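DNA polymerase sliding clamp 3 (PDB 3AIZ) forms ring-shaped assemblies with sister subunits through which DNA passes, tethering DNA polymerase and other processing proteins to DNA during replication. Local coordinates at residues Asp9-Ile14 and Ile49-Gly54; Arg43-Asp48 and Leu199-Asn204; Asp144-Ile149 and Leu163-Asn168. All coordinates share one frame; numbering follows the deposited sequence.

Contact 1 (Asp9-Ile14 and Ile49-Gly54); sequences DAFSYI and ILIPAG
With CG1 beside its backbone N (chi1 -52°) and CD1 fully extended beyond it, I51 brings its CD1 methyl against both F11 and I14, while F11 has its CG anti to the backbone N (chi1 -178°), which carries the ring out toward the strand. The arrangement is the helix-on-sheet packing of the PCNA fold: helix 8-18 of the N-terminal domain lies against strand 45-52 of the long central sheet. The two short segments run nearly antiparallel, at 155°, with their axes 12.3 Å apart, a gap bridged by long side chains alone, without any hydrogen bond across it. CE1 of F11 meets CD1 of I51 at 4.0 Å, the methyl approaching the ring obliquely. The same methyl faces CD1 of I14 at 4.1 Å, tip to tip, so one strand methyl serves two helix side chains. Two residues earlier, on the same face of the strand, the CD1 of I49 comes against the CG2 branch of I14 at 4.0 Å. I14 thus divides its branches, the long one to I51 and the short one to I49. All four residues are buried. F15 meets the F11 ring at a slant, and Y55 and F56 add to the apolar layer; in neighbouring strand 33-39, I36 and L34 pair with I49 and I51. D9 forms a salt bridge with K83 through OD2. Its carbonyl is occupied within the helix: S12 OG donates to D9 O at 2.6 Å, tilted from the carbonyl plane.

Contact 2 (Arg43-Asp48 and Leu199-Asn204); sequences RVTFID and LEYVVN. With SO4 (sulfate ion), chain H.
The short helix 199-203 of the C-terminal domain meets the start of strand 45-52 here, at the place where the two domains of the PCNA fold share one long central sheet. V44 lies in the turn leading into the strand and crosses the ring of Y201 at about a right angle. Its CG1, anti to the backbone N (chi1 168°), sits over one face of that ring, forming a CH-pi contact 3.8 Å from the centroid and 20° off the normal. The nearest ring atom to V44 CG1 is Y201 CE1, at 3.6 Å, so the methyl is displaced toward the rim. The other methyl, V44 CG2, lies 3.9 Å from Y201 OH. Across the opposite face, CG of E200 stands 4.0 Å above the plane of the Y201 ring, so the tyrosine is held between a valine methyl and its own helix neighbour. T45 adds OG1, 3.6 Å from CD2 of Y201 and oblique to the ring.

At the ring's edge a sulfate ion, probably from the crystallisation liquor, accepts a hydrogen bond from Y201 OH through its O1, at 3.1 Å. S42 OG also binds this ion and makes a weak hydrogen bond with Y201 OH, which links the turn to the helix.

I241 of strand 235-241, the strand beside 45-52, touches both V44 and Y201; V202 and L199 turn to I154 of strand 153-159, and helix 136-149 packs on L199 and V203 through I146, I143 and E147.

Contact 3 (Asp144-Ile149 and Leu163-Asn168); sequences DEIEDI and LYLSAN
N168 ND2 is hydrogen-bonded to T155 OG1 and, more weakly, to S153 OG, tying the end of strand 162-168 to its neighbour 153-159. This belongs to the C-terminal domain of the PCNA fold, where helix 136-149 packs on a four-stranded antiparallel sheet. N168 and S166, whose OG pairs with T175 OG1, point away from the helix; the alternate residues L165 and A167 face it. The helix and strand segments run nearly in the same direction, at 25°, with axes 8.9 Å apart, where the small A167 probably helps them come close.

I146, which also touches I154, carries the contact with two branches. Its CG2 rests on CB of A167 at 3.6 Å. The long branch, extended with CG1 beside the backbone N (chi1 -70°), takes CD1 to CB of L165 at 3.9 Å, the two side chains crossing at about a right angle. Nearer the start of the strand, Y164 packs on R110 of a neighbouring PCNA2 subunit. One helical turn beyond I146, I149 closes the edge, its CG2 lying 4.0 Å from A167 CB.

Contacts 1 and 2 use the two ends of strand 45-52: one end receives helix 8-18 of the N-terminal domain, the other helix 199-203 of the C-terminal domain, with about 18 Å between the contact centres. Contact 3 is nested in the chain loop that contact 2 closes, and the two touch, L199 CD1 lying 4.0 Å from I146 CG2; their centres are about 15 Å apart. I146 thus takes part in both packings. Contacts 1 and 3 stand on opposite sides of the chain's centre, about 27 Å apart between centres, without touching. The bound sulfate belongs to contact 2.

Contact 1 (Asp9-Ile14 and Ile49-Gly54)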
loop_
_atom_site.group_PDB
_atom_site.type_symbol
_atom_site.label_atom_id
_atom_site.label_comp_id
_atom_site.label_asym_id
_atom_site.label_seq_id
_atom_site.Cartn_x
_atom_site.Cartn_y
_atom_site.Cartn_z
ATOM N N ASP C 9 4.958 -28.646 -14.247
ATOM C CA ASP C 9 4.479 -27.492 -13.493
ATOM C C ASP C 9 2.955 -27.441 -13.501
ATOM O O ASP C 9 2.319 -27.322 -12.454
ATOM C CB ASP C 9 5.049 -26.193 -14.068
ATOM C CG ASP C 9 4.703 -24.981 -13.223
ATOM O OD1 ASP C 9 4.706 -25.100 -11.980
ATOM O OD2 ASP C 9 4.432 -23.907 -13.801
ATOM N N ALA C 10 2.374 -27.531 -14.692
ATOM C CA ALA C 10 0.925 -27.546 -14.833
ATOM C C ALA C 10 0.367 -28.841 -14.259
ATOM O O ALA C 10 -0.621 -28.836 -13.526
ATOM C CB ALA C 10 0.534 -27.398 -16.294
ATOM N N PHE C 11 1.023 -29.947 -14.593
ATOM C CA PHE C 11 0.613 -31.268 -14.132
ATOM C C PHE C 11 0.392 -31.310 -12.620
ATOM O O PHE C 11 -0.524 -31.973 -12.139
ATOM C CB PHE C 11 1.657 -32.310 -14.540
ATOM C CG PHE C 11 1.297 -33.717 -14.159
ATOM C CD1 PHE C 11 0.531 -34.504 -15.002
ATOM C CD2 PHE C 11 1.735 -34.257 -12.961
ATOM C CE1 PHE C 11 0.204 -35.799 -14.655
ATOM C CE2 PHE C 11 1.410 -35.554 -12.610
ATOM C CZ PHE C 11 0.644 -36.325 -13.458
ATOM N N SER C 12 1.231 -30.596 -11.877
ATOM C CA SER C 12 1.155 -30.615 -10.421
ATOM C C SER C 12 -0.124 -29.963 -9.902
ATOM O O SER C 12 -0.658 -30.366 -8.868
ATOM C CB SER C 12 2.379 -29.932 -9.808
ATOM O OG SER C 12 2.410 -28.553 -10.130
ATOM N N TYR C 13 -0.613 -28.959 -10.623
ATOM C CA TYR C 13 -1.798 -28.221 -10.193
ATOM C C TYR C 13 -3.073 -29.061 -10.234
ATOM O O TYR C 13 -4.053 -28.744 -9.560
ATOM C CB TYR C 13 -1.968 -26.939 -11.011
ATOM C CG TYR C 13 -1.130 -25.786 -10.504
ATOM C CD1 TYR C 13 0.147 -25.559 -10.999
ATOM C CD2 TYR C 13 -1.615 -24.931 -9.523
ATOM C CE1 TYR C 13 0.915 -24.509 -10.534
ATOM C CE2 TYR C 13 -0.855 -23.878 -9.054
ATOM C CZ TYR C 13 0.409 -23.671 -9.562
ATOM O OH TYR C 13 1.170 -22.623 -9.097
ATOM N N ILE C 14 -3.059 -30.129 -11.025
ATOM C CA ILE C 14 -4.178 -31.063 -11.056
ATOM C C ILE C 14 -4.372 -31.675 -9.674
ATOM O O ILE C 14 -5.499 -31.883 -9.223
ATOM C CB ILE C 14 -3.945 -32.200 -12.071
ATOM C CG1 ILE C 14 -3.761 -31.636 -13.481
ATOM C CG2 ILE C 14 -5.099 -33.188 -12.040
ATOM C CD1 ILE C 14 -3.508 -32.698 -14.529
ATOM N N ILE C 49 -11.223 -38.042 -13.320
ATOM C CA ILE C 49 -10.136 -37.547 -14.156
ATOM C C ILE C 49 -9.570 -38.631 -15.065
ATOM O O ILE C 49 -9.400 -39.779 -14.653
ATOM C CB ILE C 49 -8.994 -36.967 -13.302
ATOM C CG1 ILE C 49 -9.514 -35.832 -12.417
ATOM C CG2 ILE C 49 -7.859 -36.480 -14.190
ATOM C CD1 ILE C 49 -8.475 -35.267 -11.471
ATOM N N LEU C 50 -9.286 -38.258 -16.309
ATOM C CA LEU C 50 -8.644 -39.162 -17.253
ATOM C C LEU C 50 -7.473 -38.473 -17.940
ATOM O O LEU C 50 -7.652 -37.491 -18.661
ATOM C CB LEU C 50 -9.640 -39.655 -18.302
ATOM C CG LEU C 50 -9.027 -40.476 -19.440
ATOM C CD1 LEU C 50 -8.322 -41.713 -18.900
ATOM C CD2 LEU C 50 -10.086 -40.864 -20.461
ATOM N N ILE C 51 -6.275 -38.991 -17.704
ATOM C CA ILE C 51 -5.072 -38.465 -18.331
ATOM C C ILE C 51 -4.501 -39.514 -19.276
ATOM O O ILE C 51 -3.723 -40.372 -18.862
ATOM C CB ILE C 51 -4.017 -38.079 -17.282
ATOM C CG1 ILE C 51 -4.636 -37.164 -16.221
ATOM C CG2 ILE C 51 -2.829 -37.409 -17.944
ATOM C CD1 ILE C 51 -3.681 -36.772 -15.119
ATOM N N PRO C 52 -4.899 -39.449 -20.554
ATOM C CA PRO C 52 -4.530 -40.430 -21.581
ATOM C C PRO C 52 -3.022 -40.597 -21.719
ATOM O O PRO C 52 -2.261 -39.709 -21.334
ATOM C CB PRO C 52 -5.110 -39.826 -22.864
ATOM C CG PRO C 52 -6.220 -38.951 -22.400
ATOM C CD PRO C 52 -5.759 -38.384 -21.094
ATOM N N ALA C 53 -2.602 -41.732 -22.268
ATOM C CA ALA C 53 -1.186 -42.019 -22.461
ATOM C C ALA C 53 -0.500 -40.929 -23.278
ATOM O O ALA C 53 0.646 -40.570 -23.013
ATOM C CB ALA C 53 -1.011 -43.373 -23.127
ATOM N N GLY C 54 -1.212 -40.403 -24.270
ATOM C CA GLY C 54 -0.666 -39.389 -25.154
ATOM C C GLY C 54 -0.280 -38.108 -24.440
ATOM O O GLY C 54 0.559 -37.349 -24.925
#

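Contact 2 (Arg43-Asp48 and Leu199-Asn204)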
loop_
_atom_site.group_PDB
_atom_site.type_symbol
_atom_site.label_atom_id
_atom_site.label_comp_id
_atom_site.label_asym_id
_atom_site.label_seq_id
_atom_site.Cartn_x
_atom_site.Cartn_y
_atom_site.Cartn_z
ATOM N N ARG C 43 -19.559 -35.861 0.135
ATOM C CA ARG C 43 -20.150 -36.574 -0.994
ATOM C C ARG C 43 -20.874 -35.628 -1.945
ATOM O O ARG C 43 -21.624 -36.062 -2.819
ATOM C CB ARG C 43 -21.090 -37.678 -0.506
ATOM C CG ARG C 43 -20.427 -38.656 0.450
ATOM C CD ARG C 43 -21.287 -39.882 0.680
ATOM N NE ARG C 43 -21.569 -40.587 -0.567
ATOM C CZ ARG C 43 -20.712 -41.402 -1.174
ATOM N NH1 ARG C 43 -19.511 -41.614 -0.652
ATOM N NH2 ARG C 43 -21.056 -42.002 -2.306
ATOM N N VAL C 44 -20.636 -34.332 -1.772
ATOM C CA VAL C 44 -21.217 -33.322 -2.647
ATOM C C VAL C 44 -20.507 -33.308 -3.996
ATOM O O VAL C 44 -21.136 -33.126 -5.038
ATOM C CB VAL C 44 -21.140 -31.915 -2.015
ATOM C CG1 VAL C 44 -21.482 -30.847 -3.042
ATOM C CG2 VAL C 44 -22.065 -31.819 -0.812
ATOM N N THR C 45 -19.193 -33.507 -3.972
ATOM C CA THR C 45 -18.394 -33.452 -5.189
ATOM C C THR C 45 -17.817 -34.811 -5.570
ATOM O O THR C 45 -17.161 -35.468 -4.763
ATOM C CB THR C 45 -17.235 -32.448 -5.059
ATOM O OG1 THR C 45 -17.754 -31.155 -4.726
ATOM C CG2 THR C 45 -16.461 -32.358 -6.364
ATOM N N PHE C 46 -18.071 -35.227 -6.805
ATOM C CA PHE C 46 -17.467 -36.434 -7.347
ATOM C C PHE C 46 -16.511 -36.056 -8.465
ATOM O O PHE C 46 -16.870 -35.305 -9.370
ATOM C CB PHE C 46 -18.532 -37.398 -7.870
ATOM C CG PHE C 46 -17.975 -38.526 -8.688
ATOM C CD1 PHE C 46 -18.042 -38.494 -10.071
ATOM C CD2 PHE C 46 -17.374 -39.613 -8.077
ATOM C CE1 PHE C 46 -17.528 -39.528 -10.828
ATOM C CE2 PHE C 46 -16.857 -40.648 -8.828
ATOM C CZ PHE C 46 -16.934 -40.606 -10.205
ATOM N N ILE C 47 -15.294 -36.583 -8.402
ATOM C CA ILE C 47 -14.250 -36.197 -9.339
ATOM C C ILE C 47 -13.825 -37.360 -10.226
ATOM O O ILE C 47 -13.451 -38.425 -9.736
ATOM C CB ILE C 47 -13.023 -35.643 -8.598
ATOM C CG1 ILE C 47 -13.454 -34.551 -7.614
ATOM C CG2 ILE C 47 -11.992 -35.121 -9.586
ATOM C CD1 ILE C 47 -12.322 -33.974 -6.798
ATOM N N ASP C 48 -13.885 -37.148 -11.535
ATOM C CA ASP C 48 -13.500 -38.173 -12.495
ATOM C C ASP C 48 -12.475 -37.626 -13.482
ATOM O O ASP C 48 -12.810 -36.845 -14.373
ATOM C CB ASP C 48 -14.728 -38.690 -13.241
ATOM C CG ASP C 48 -14.403 -39.844 -14.162
ATOM O OD1 ASP C 48 -13.563 -40.688 -13.785
ATOM O OD2 ASP C 48 -14.989 -39.908 -15.264
ATOM N N LEU C 199 -20.804 -22.757 -3.091
ATOM C CA LEU C 199 -19.783 -21.839 -3.580
ATOM C C LEU C 199 -18.375 -22.421 -3.454
ATOM O O LEU C 199 -17.609 -22.414 -4.416
ATOM C CB LEU C 199 -19.881 -20.490 -2.857
ATOM C CG LEU C 199 -18.958 -19.359 -3.324
ATOM C CD1 LEU C 199 -19.580 -18.003 -3.026
ATOM C CD2 LEU C 199 -17.580 -19.473 -2.690
ATOM N N GLU C 200 -18.043 -22.930 -2.272
ATOM C CA GLU C 200 -16.699 -23.441 -2.017
ATOM C C GLU C 200 -16.291 -24.553 -2.983
ATOM O O GLU C 200 -15.142 -24.612 -3.421
ATOM C CB GLU C 200 -16.564 -23.921 -0.569
ATOM C CG GLU C 200 -17.599 -24.952 -0.152
ATOM C CD GLU C 200 -17.346 -25.499 1.240
ATOM O OE1 GLU C 200 -18.323 -25.667 2.002
ATOM O OE2 GLU C 200 -16.169 -25.757 1.573
ATOM N N TYR C 201 -17.236 -25.427 -3.315
ATOM C CA TYR C 201 -16.951 -26.560 -4.191
ATOM C C TYR C 201 -16.583 -26.120 -5.608
ATOM O O TYR C 201 -15.680 -26.685 -6.226
ATOM C CB TYR C 201 -18.135 -27.531 -4.220
ATOM C CG TYR C 201 -18.571 -27.988 -2.846
ATOM C CD1 TYR C 201 -19.824 -27.655 -2.348
ATOM C CD2 TYR C 201 -17.724 -28.741 -2.042
ATOM C CE1 TYR C 201 -20.224 -28.067 -1.090
ATOM C CE2 TYR C 201 -18.115 -29.156 -0.784
ATOM C CZ TYR C 201 -19.366 -28.817 -0.313
ATOM O OH TYR C 201 -19.759 -29.229 0.940
ATOM N N VAL C 202 -17.282 -25.113 -6.121
ATOM C CA VAL C 202 -16.985 -24.585 -7.447
ATOM C C VAL C 202 -15.654 -23.848 -7.434
ATOM O O VAL C 202 -14.781 -24.101 -8.263
ATOM C CB VAL C 202 -18.080 -23.621 -7.940
ATOM C CG1 VAL C 202 -17.665 -22.976 -9.255
ATOM C CG2 VAL C 202 -19.405 -24.352 -8.093
ATOM N N VAL C 203 -15.510 -22.936 -6.478
ATOM C CA VAL C 203 -14.309 -22.119 -6.352
ATOM C C VAL C 203 -13.032 -22.950 -6.247
ATOM O O VAL C 203 -12.017 -22.619 -6.859
ATOM C CB VAL C 203 -14.401 -21.179 -5.136
ATOM C CG1 VAL C 203 -13.055 -20.538 -4.859
ATOM C CG2 VAL C 203 -15.470 -20.123 -5.368
ATOM N N ASN C 204 -13.091 -24.032 -5.477
ATOM C CA ASN C 204 -11.917 -24.864 -5.231
ATOM C C ASN C 204 -11.369 -25.574 -6.470
ATOM O O ASN C 204 -10.396 -26.322 -6.380
ATOM C CB ASN C 204 -12.202 -25.879 -4.120
ATOM C CG ASN C 204 -12.308 -25.233 -2.751
ATOM O OD1 ASN C 204 -11.895 -24.090 -2.557
ATOM N ND2 ASN C 204 -12.859 -25.967 -1.791
HETATM S S SO4 H . -16.153 -31.379 2.206
HETATM O O1 SO4 H . -17.142 -30.306 2.291
HETATM O O2 SO4 H . -16.023 -32.023 3.510
HETATM O O3 SO4 H . -16.586 -32.365 1.220
HETATM O O4 SO4 H . -14.863 -30.824 1.802
#

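Contact 3 (Asp144-Ile149 and Leu163-Asn168)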
loop_
_atom_site.group_PDB
_atom_site.type_symbol
_atom_site.label_atom_id
_atom_site.label_comp_id
_atom_site.label_asym_id
_atom_site.label_seq_id
_atom_site.Cartn_x
_atom_site.Cartn_y
_atom_site.Cartn_z
ATOM N N ASP C 144 -12.426 -17.128 -9.093
ATOM C CA ASP C 144 -11.628 -16.512 -8.038
ATOM C C ASP C 144 -12.271 -15.213 -7.571
ATOM O O ASP C 144 -12.276 -14.901 -6.380
ATOM C CB ASP C 144 -10.200 -16.247 -8.521
ATOM C CG ASP C 144 -9.359 -17.508 -8.576
ATOM O OD1 ASP C 144 -9.625 -18.436 -7.782
ATOM O OD2 ASP C 144 -8.429 -17.571 -9.408
ATOM N N GLU C 145 -12.817 -14.459 -8.519
ATOM C CA GLU C 145 -13.485 -13.203 -8.208
ATOM C C GLU C 145 -14.747 -13.453 -7.387
ATOM O O GLU C 145 -15.113 -12.645 -6.533
ATOM C CB GLU C 145 -13.824 -12.448 -9.493
ATOM C CG GLU C 145 -14.378 -11.052 -9.267
ATOM C CD GLU C 145 -14.589 -10.298 -10.566
ATOM O OE1 GLU C 145 -14.157 -10.802 -11.625
ATOM O OE2 GLU C 145 -15.187 -9.201 -10.527
ATOM N N ILE C 146 -15.406 -14.576 -7.652
ATOM C CA ILE C 146 -16.598 -14.956 -6.901
ATOM C C ILE C 146 -16.231 -15.371 -5.480
ATOM O O ILE C 146 -16.987 -15.133 -4.539
ATOM C CB ILE C 146 -17.374 -16.091 -7.595
ATOM C CG1 ILE C 146 -18.032 -15.574 -8.876
ATOM C CG2 ILE C 146 -18.429 -16.670 -6.665
ATOM C CD1 ILE C 146 -18.903 -16.595 -9.570
ATOM N N GLU C 147 -15.063 -15.990 -5.330
ATOM C CA GLU C 147 -14.566 -16.355 -4.009
ATOM C C GLU C 147 -14.294 -15.104 -3.181
ATOM O O GLU C 147 -14.599 -15.061 -1.989
ATOM C CB GLU C 147 -13.295 -17.196 -4.119
ATOM C CG GLU C 147 -12.708 -17.596 -2.774
ATOM C CD GLU C 147 -11.317 -18.187 -2.897
ATOM O OE1 GLU C 147 -10.898 -18.497 -4.032
ATOM O OE2 GLU C 147 -10.642 -18.339 -1.856
ATOM N N ASP C 148 -13.715 -14.089 -3.818
ATOM C CA ASP C 148 -13.465 -12.815 -3.156
ATOM C C ASP C 148 -14.774 -12.166 -2.720
ATOM O O ASP C 148 -14.871 -11.629 -1.617
ATOM C CB ASP C 148 -12.681 -11.869 -4.071
ATOM C CG ASP C 148 -11.205 -12.222 -4.150
ATOM O OD1 ASP C 148 -10.726 -12.988 -3.286
ATOM O OD2 ASP C 148 -10.523 -11.727 -5.073
ATOM N N ILE C 149 -15.777 -12.219 -3.591
ATOM C CA ILE C 149 -17.098 -11.695 -3.263
ATOM C C ILE C 149 -17.645 -12.402 -2.030
ATOM O O ILE C 149 -18.150 -11.766 -1.106
ATOM C CB ILE C 149 -18.087 -11.873 -4.431
ATOM C CG1 ILE C 149 -17.664 -11.017 -5.626
ATOM C CG2 ILE C 149 -19.497 -11.510 -3.996
ATOM C CD1 ILE C 149 -18.594 -11.125 -6.814
ATOM N N LEU C 163 -24.721 -17.413 -19.805
ATOM C CA LEU C 163 -24.550 -17.971 -18.470
ATOM C C LEU C 163 -24.420 -16.866 -17.427
ATOM O O LEU C 163 -23.620 -15.943 -17.578
ATOM C CB LEU C 163 -23.320 -18.880 -18.429
ATOM C CG LEU C 163 -23.057 -19.601 -17.107
ATOM C CD1 LEU C 163 -24.281 -20.391 -16.675
ATOM C CD2 LEU C 163 -21.848 -20.505 -17.226
ATOM N N TYR C 164 -25.213 -16.969 -16.366
ATOM C CA TYR C 164 -25.192 -15.983 -15.296
ATOM C C TYR C 164 -24.805 -16.625 -13.969
ATOM O O TYR C 164 -25.553 -17.433 -13.422
ATOM C CB TYR C 164 -26.557 -15.306 -15.165
ATOM C CG TYR C 164 -26.977 -14.525 -16.388
ATOM C CD1 TYR C 164 -27.844 -15.075 -17.325
ATOM C CD2 TYR C 164 -26.510 -13.235 -16.607
ATOM C CE1 TYR C 164 -28.233 -14.363 -18.443
ATOM C CE2 TYR C 164 -26.894 -12.517 -17.722
ATOM C CZ TYR C 164 -27.754 -13.084 -18.637
ATOM O OH TYR C 164 -28.137 -12.372 -19.748
ATOM N N LEU C 165 -23.636 -16.260 -13.455
ATOM C CA LEU C 165 -23.175 -16.774 -12.172
ATOM C C LEU C 165 -23.465 -15.771 -11.064
ATOM O O LEU C 165 -22.913 -14.673 -11.051
ATOM C CB LEU C 165 -21.679 -17.083 -12.219
ATOM C CG LEU C 165 -21.209 -17.952 -13.383
ATOM C CD1 LEU C 165 -19.739 -18.293 -13.223
ATOM C CD2 LEU C 165 -22.044 -19.216 -13.479
ATOM N N SER C 166 -24.333 -16.153 -10.135
ATOM C CA SER C 166 -24.702 -15.271 -9.036
ATOM C C SER C 166 -24.140 -15.764 -7.709
ATOM O O SER C 166 -24.605 -16.761 -7.161
ATOM C CB SER C 166 -26.223 -15.145 -8.939
ATOM O OG SER C 166 -26.766 -14.606 -10.130
ATOM N N ALA C 167 -23.134 -15.059 -7.201
ATOM C CA ALA C 167 -22.577 -15.356 -5.888
ATOM C C ALA C 167 -23.579 -14.974 -4.804
ATOM O O ALA C 167 -23.658 -13.815 -4.401
ATOM C CB ALA C 167 -21.267 -14.615 -5.689
ATOM N N ASN C 168 -24.343 -15.956 -4.340
ATOM C CA ASN C 168 -25.412 -15.712 -3.379
ATOM C C ASN C 168 -24.920 -15.563 -1.948
ATOM O O ASN C 168 -24.652 -16.550 -1.266
ATOM C CB ASN C 168 -26.448 -16.831 -3.446
ATOM C CG ASN C 168 -27.005 -17.018 -4.836
ATOM O OD1 ASN C 168 -27.496 -16.072 -5.454
ATOM N ND2 ASN C 168 -26.929 -18.243 -5.341
#